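Local coordinates for protein tyrosinase (Aspergillus oryzae, PDB 6JU8) that probably oxidises L-tyrosine and L-dopa to L-dopaquinone with molecular oxygen at a dinuclear copper centre, a step of melanin biosynthesis, at residues A[7-13]-A[113-119]. The protein carries 1 engineered substitution. Sequence-based numbering, arbitrary orientation.
Sequences YLITGIP and LYEQVIY
With chi1 (-178°) and chi2 both near 180°, Gln-116 stands fully extended from its helix, and its amide reaches into the bend of the loop 7-13, where it meets Thr-10 and Gly-11. Glutamine suits the place because one group offers both an acceptor and a donor to a backbone without regular structure. OE1 takes a nearly straight bond from Thr-10 N at 2.8 Å and a more bent one from Gly-11 N (3.0 Å), which arrives from above the carbonyl plane. On the other arm, NE2 gives a weak bond to Leu-8 O and a further one to Glu-120, so the buried amide is held against rotation. Glycine suits the bend because Gly-11 has a positive phi (81°); Thr-10 OG1 donates to Gly-11 O (2.6 Å), in that carbonyl's plane.

Apolar contacts lie to both sides of this amide. Tyr-7 brings CE2 to 3.5 Å from Leu-113 CD1, while its OH bonds to Glu-120. Farther along, beta-branched Ile-12 divides the work: CG2 sits squarely over the Tyr-119 ring, a CH-pi contact 3.6 Å from the centroid, and CG1 packs on Tyr-119 CB. Pro-13 CD touches the same ring at CE2. One water joins Ile-12 N to Glu-115 OE2; Glu-115 OE1 accepts from Leu-147 N and forms a salt bridge with Arg-23.

The N-terminal loop thus runs along helix 103-129 of the common central tyrosinase domain, climbing it in the same direction, with the Leu-113 side chain about 12 Å from a bound copper ion. Helices 41-55 and 64-69 pack against the same helix, and Ile-9 shares backbone hydrogen bonds with His-412 of strand 412-415.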
ATOM      1  N   TYR A   7      -3.611 -35.506 -10.558  1.00 14.17           N
ATOM      2  CA  TYR A   7      -4.759 -34.635 -10.389  1.00 13.57           C
ATOM      3  C   TYR A   7      -5.416 -34.412 -11.744  1.00 12.67           C
ATOM      4  O   TYR A   7      -4.850 -33.756 -12.617  1.00 18.39           O
ATOM      5  CB  TYR A   7      -4.343 -33.308  -9.766  1.00 14.85           C
ATOM      6  CG  TYR A   7      -5.548 -32.445  -9.463  1.00 15.83           C
ATOM      7  CD1 TYR A   7      -6.254 -32.623  -8.278  1.00 17.81           C
ATOM      8  CD2 TYR A   7      -5.978 -31.482 -10.360  1.00 16.62           C
ATOM      9  CE1 TYR A   7      -7.365 -31.837  -8.005  1.00 18.02           C
ATOM     10  CE2 TYR A   7      -7.075 -30.696 -10.085  1.00 17.25           C
ATOM     11  CZ  TYR A   7      -7.765 -30.868  -8.910  1.00 16.07           C
ATOM     12  OH  TYR A   7      -8.859 -30.068  -8.663  1.00 19.03           O
ATOM     13  N   LEU A   8      -6.579 -35.001 -11.949  1.00 14.09           N
ATOM     14  CA  LEU A   8      -7.186 -34.975 -13.282  1.00 15.37           C
ATOM     15  C   LEU A   8      -8.009 -33.710 -13.472  1.00 15.52           C
ATOM     16  O   LEU A   8      -8.974 -33.485 -12.747  1.00 23.14           O
ATOM     17  CB  LEU A   8      -8.065 -36.225 -13.412  1.00 18.76           C
ATOM     18  CG  LEU A   8      -7.302 -37.538 -13.254  1.00 25.20           C
ATOM     19  CD1 LEU A   8      -8.244 -38.723 -13.361  1.00 33.25           C
ATOM     20  CD2 LEU A   8      -6.203 -37.654 -14.311  1.00 24.62           C
ATOM     21  N   ILE A   9      -7.582 -32.870 -14.405  1.00 13.56           N
ATOM     22  CA  ILE A   9      -8.230 -31.579 -14.629  1.00 12.53           C
ATOM     23  C   ILE A   9      -9.381 -31.757 -15.609  1.00 13.40           C
ATOM     24  O   ILE A   9      -9.229 -32.325 -16.688  1.00 16.30           O
ATOM     25  CB  ILE A   9      -7.218 -30.537 -15.131  1.00 13.17           C
ATOM     26  CG1 ILE A   9      -6.116 -30.326 -14.071  1.00 14.35           C
ATOM     27  CG2 ILE A   9      -7.871 -29.225 -15.519  1.00 15.86           C
ATOM     28  CD1 ILE A   9      -4.806 -29.836 -14.660  1.00 14.42           C
ATOM     29  N   THR A  10     -10.553 -31.275 -15.206  1.00 13.30           N
ATOM     30  CA  THR A  10     -11.789 -31.441 -15.941  1.00 14.66           C
ATOM     31  C   THR A  10     -12.518 -30.116 -16.117  1.00 14.47           C
ATOM     32  O   THR A  10     -13.427 -30.023 -16.933  1.00 16.02           O
ATOM     33  CB  THR A  10     -12.764 -32.357 -15.168  1.00 15.84           C
ATOM     34  OG1 THR A  10     -12.944 -31.824 -13.848  1.00 16.73           O
ATOM     35  CG2 THR A  10     -12.154 -33.740 -15.006  1.00 20.72           C
ATOM     36  N   GLY A  11     -12.169 -29.109 -15.325  1.00 12.63           N
ATOM     37  CA  GLY A  11     -13.093 -27.998 -15.159  1.00 13.41           C
ATOM     38  C   GLY A  11     -14.146 -28.373 -14.132  1.00 12.62           C
ATOM     39  O   GLY A  11     -14.200 -29.537 -13.676  1.00 15.00           O
ATOM     40  N   ILE A  12     -14.947 -27.411 -13.697  1.00 12.97           N
ATOM     41  CA  ILE A  12     -15.987 -27.736 -12.698  1.00 13.35           C
ATOM     42  C   ILE A  12     -16.976 -28.725 -13.300  1.00 13.28           C
ATOM     43  O   ILE A  12     -17.391 -28.587 -14.469  1.00 14.85           O
ATOM     44  CB  ILE A  12     -16.666 -26.436 -12.242  1.00 12.41           C
ATOM     45  CG1 ILE A  12     -15.677 -25.593 -11.424  1.00 11.90           C
ATOM     46  CG2 ILE A  12     -17.951 -26.712 -11.471  1.00 13.47           C
ATOM     47  CD1 ILE A  12     -16.118 -24.189 -11.128  1.00 12.66           C
ATOM     48  N   PRO A  13     -17.310 -29.806 -12.599  1.00 15.40           N
ATOM     49  CA  PRO A  13     -18.159 -30.865 -13.172  1.00 17.23           C
ATOM     50  C   PRO A  13     -19.500 -30.302 -13.627  1.00 18.05           C
ATOM     51  O   PRO A  13     -20.067 -29.355 -13.083  1.00 19.26           O
ATOM     52  CB  PRO A  13     -18.351 -31.867 -12.027  1.00 20.00           C
ATOM     53  CG  PRO A  13     -17.148 -31.639 -11.157  1.00 21.61           C
ATOM     54  CD  PRO A  13     -16.846 -30.168 -11.247  1.00 16.83           C
ATOM     55  N   LEU A 113      -7.385 -25.209 -13.987  1.00  9.50           N
ATOM     56  CA  LEU A 113      -6.916 -25.922 -12.798  1.00  9.59           C
ATOM     57  C   LEU A 113      -7.219 -25.105 -11.543  1.00 10.15           C
ATOM     58  O   LEU A 113      -7.727 -25.623 -10.551  1.00 10.82           O
ATOM     59  CB  LEU A 113      -5.413 -26.200 -12.918  1.00 10.43           C
ATOM     60  CG  LEU A 113      -4.652 -26.610 -11.670  1.00  9.49           C
ATOM     61  CD1 LEU A 113      -5.174 -27.929 -11.094  1.00 12.02           C
ATOM     62  CD2 LEU A 113      -3.151 -26.722 -11.932  1.00 10.15           C
ATOM     63  N   TYR A 114      -6.862 -23.820 -11.564  1.00  9.74           N
ATOM     64  CA  TYR A 114      -7.057 -22.951 -10.395  1.00  9.97           C
ATOM     65  C   TYR A 114      -8.541 -22.875 -10.042  1.00  9.36           C
ATOM     66  O   TYR A 114      -8.915 -23.019  -8.881  1.00 10.78           O
ATOM     67  CB  TYR A 114      -6.543 -21.575 -10.727  1.00 10.15           C
ATOM     68  CG  TYR A 114      -6.457 -20.515  -9.665  1.00 10.18           C
ATOM     69  CD1 TYR A 114      -5.624 -20.630  -8.566  1.00 10.58           C
ATOM     70  CD2 TYR A 114      -7.196 -19.339  -9.807  1.00  9.37           C
ATOM     71  CE1 TYR A 114      -5.531 -19.638  -7.601  1.00 10.94           C
ATOM     72  CE2 TYR A 114      -7.093 -18.335  -8.865  1.00  9.52           C
ATOM     73  CZ  TYR A 114      -6.271 -18.486  -7.769  1.00 10.56           C
ATOM     74  OH  TYR A 114      -6.173 -17.466  -6.858  1.00 10.34           O
ATOM     75  N   GLU A 115      -9.352 -22.633 -11.069  1.00  9.71           N
ATOM     76  CA  GLU A 115     -10.802 -22.567 -10.868  1.00 10.38           C
ATOM     77  C   GLU A 115     -11.357 -23.852 -10.264  1.00  9.98           C
ATOM     78  O   GLU A 115     -12.219 -23.809  -9.368  1.00 11.50           O
ATOM     79  CB  GLU A 115     -11.471 -22.282 -12.212  1.00 10.67           C
ATOM     80  CG  GLU A 115     -12.986 -22.213 -12.210  1.00 11.23           C
ATOM     81  CD  GLU A 115     -13.494 -21.894 -13.606  1.00 11.24           C
ATOM     82  OE1 GLU A 115     -13.982 -20.778 -13.824  1.00 11.09           O
ATOM     83  OE2 GLU A 115     -13.354 -22.766 -14.498  1.00 12.29           O
ATOM     84  N   GLN A 116     -10.860 -24.998 -10.759  1.00 10.37           N
ATOM     85  CA  GLN A 116     -11.386 -26.271 -10.282  1.00 10.69           C
ATOM     86  C   GLN A 116     -10.994 -26.494  -8.828  1.00 11.08           C
ATOM     87  O   GLN A 116     -11.792 -26.971  -8.026  1.00 11.56           O
ATOM     88  CB  GLN A 116     -10.844 -27.407 -11.160  1.00 11.67           C
ATOM     89  CG  GLN A 116     -11.389 -28.787 -10.766  1.00 14.44           C
ATOM     90  CD  GLN A 116     -10.838 -29.884 -11.655  1.00 13.66           C
ATOM     91  OE1 GLN A 116     -10.635 -29.685 -12.848  1.00 14.41           O
ATOM     92  NE2 GLN A 116     -10.565 -31.049 -11.087  1.00 16.35           N
ATOM     93  N   VAL A 117      -9.737 -26.214  -8.492  1.00 11.42           N
ATOM     94  CA  VAL A 117      -9.268 -26.380  -7.111  1.00 10.66           C
ATOM     95  C   VAL A 117     -10.070 -25.507  -6.164  1.00  9.48           C
ATOM     96  O   VAL A 117     -10.454 -25.921  -5.061  1.00 11.31           O
ATOM     97  CB  VAL A 117      -7.761 -26.076  -7.011  1.00 11.51           C
ATOM     98  CG1 VAL A 117      -7.311 -25.988  -5.562  1.00 11.58           C
ATOM     99  CG2 VAL A 117      -6.991 -27.161  -7.776  1.00 11.84           C
ATOM    100  N   ILE A 118     -10.314 -24.255  -6.577  1.00 10.18           N
ATOM    101  CA  ILE A 118     -11.156 -23.374  -5.769  1.00 10.18           C
ATOM    102  C   ILE A 118     -12.561 -23.911  -5.558  1.00 10.31           C
ATOM    103  O   ILE A 118     -13.042 -23.954  -4.407  1.00 11.69           O
ATOM    104  CB  ILE A 118     -11.189 -21.958  -6.390  1.00 10.85           C
ATOM    105  CG1 ILE A 118      -9.814 -21.287  -6.308  1.00 11.41           C
ATOM    106  CG2 ILE A 118     -12.268 -21.123  -5.690  1.00 13.41           C
ATOM    107  CD1 ILE A 118      -9.702 -20.070  -7.211  1.00 11.88           C
ATOM    108  N   TYR A 119     -13.218 -24.359  -6.616  1.00 11.01           N
ATOM    109  CA  TYR A 119     -14.544 -24.950  -6.521  1.00 11.30           C
ATOM    110  C   TYR A 119     -14.542 -26.127  -5.558  1.00 12.38           C
ATOM    111  O   TYR A 119     -15.423 -26.253  -4.719  1.00 13.70           O
ATOM    112  CB  TYR A 119     -14.990 -25.410  -7.911  1.00 12.38           C
ATOM    113  CG  TYR A 119     -16.236 -26.271  -7.933  1.00 12.41           C
ATOM    114  CD1 TYR A 119     -17.506 -25.701  -7.861  1.00 14.44           C
ATOM    115  CD2 TYR A 119     -16.140 -27.665  -8.058  1.00 13.49           C
ATOM    116  CE1 TYR A 119     -18.661 -26.501  -7.898  1.00 15.27           C
ATOM    117  CE2 TYR A 119     -17.278 -28.444  -8.096  1.00 14.58           C
ATOM    118  CZ  TYR A 119     -18.525 -27.866  -8.009  1.00 15.95           C
ATOM    119  OH  TYR A 119     -19.639 -28.674  -8.057  1.00 19.95           O
TER
HETATM  120  O   HOH W   1     -15.263 -24.862 -15.111  1.00 13.86           O
HETATM  121  O   HOH W   2     -21.013 -28.529 -10.754  1.00 18.60           O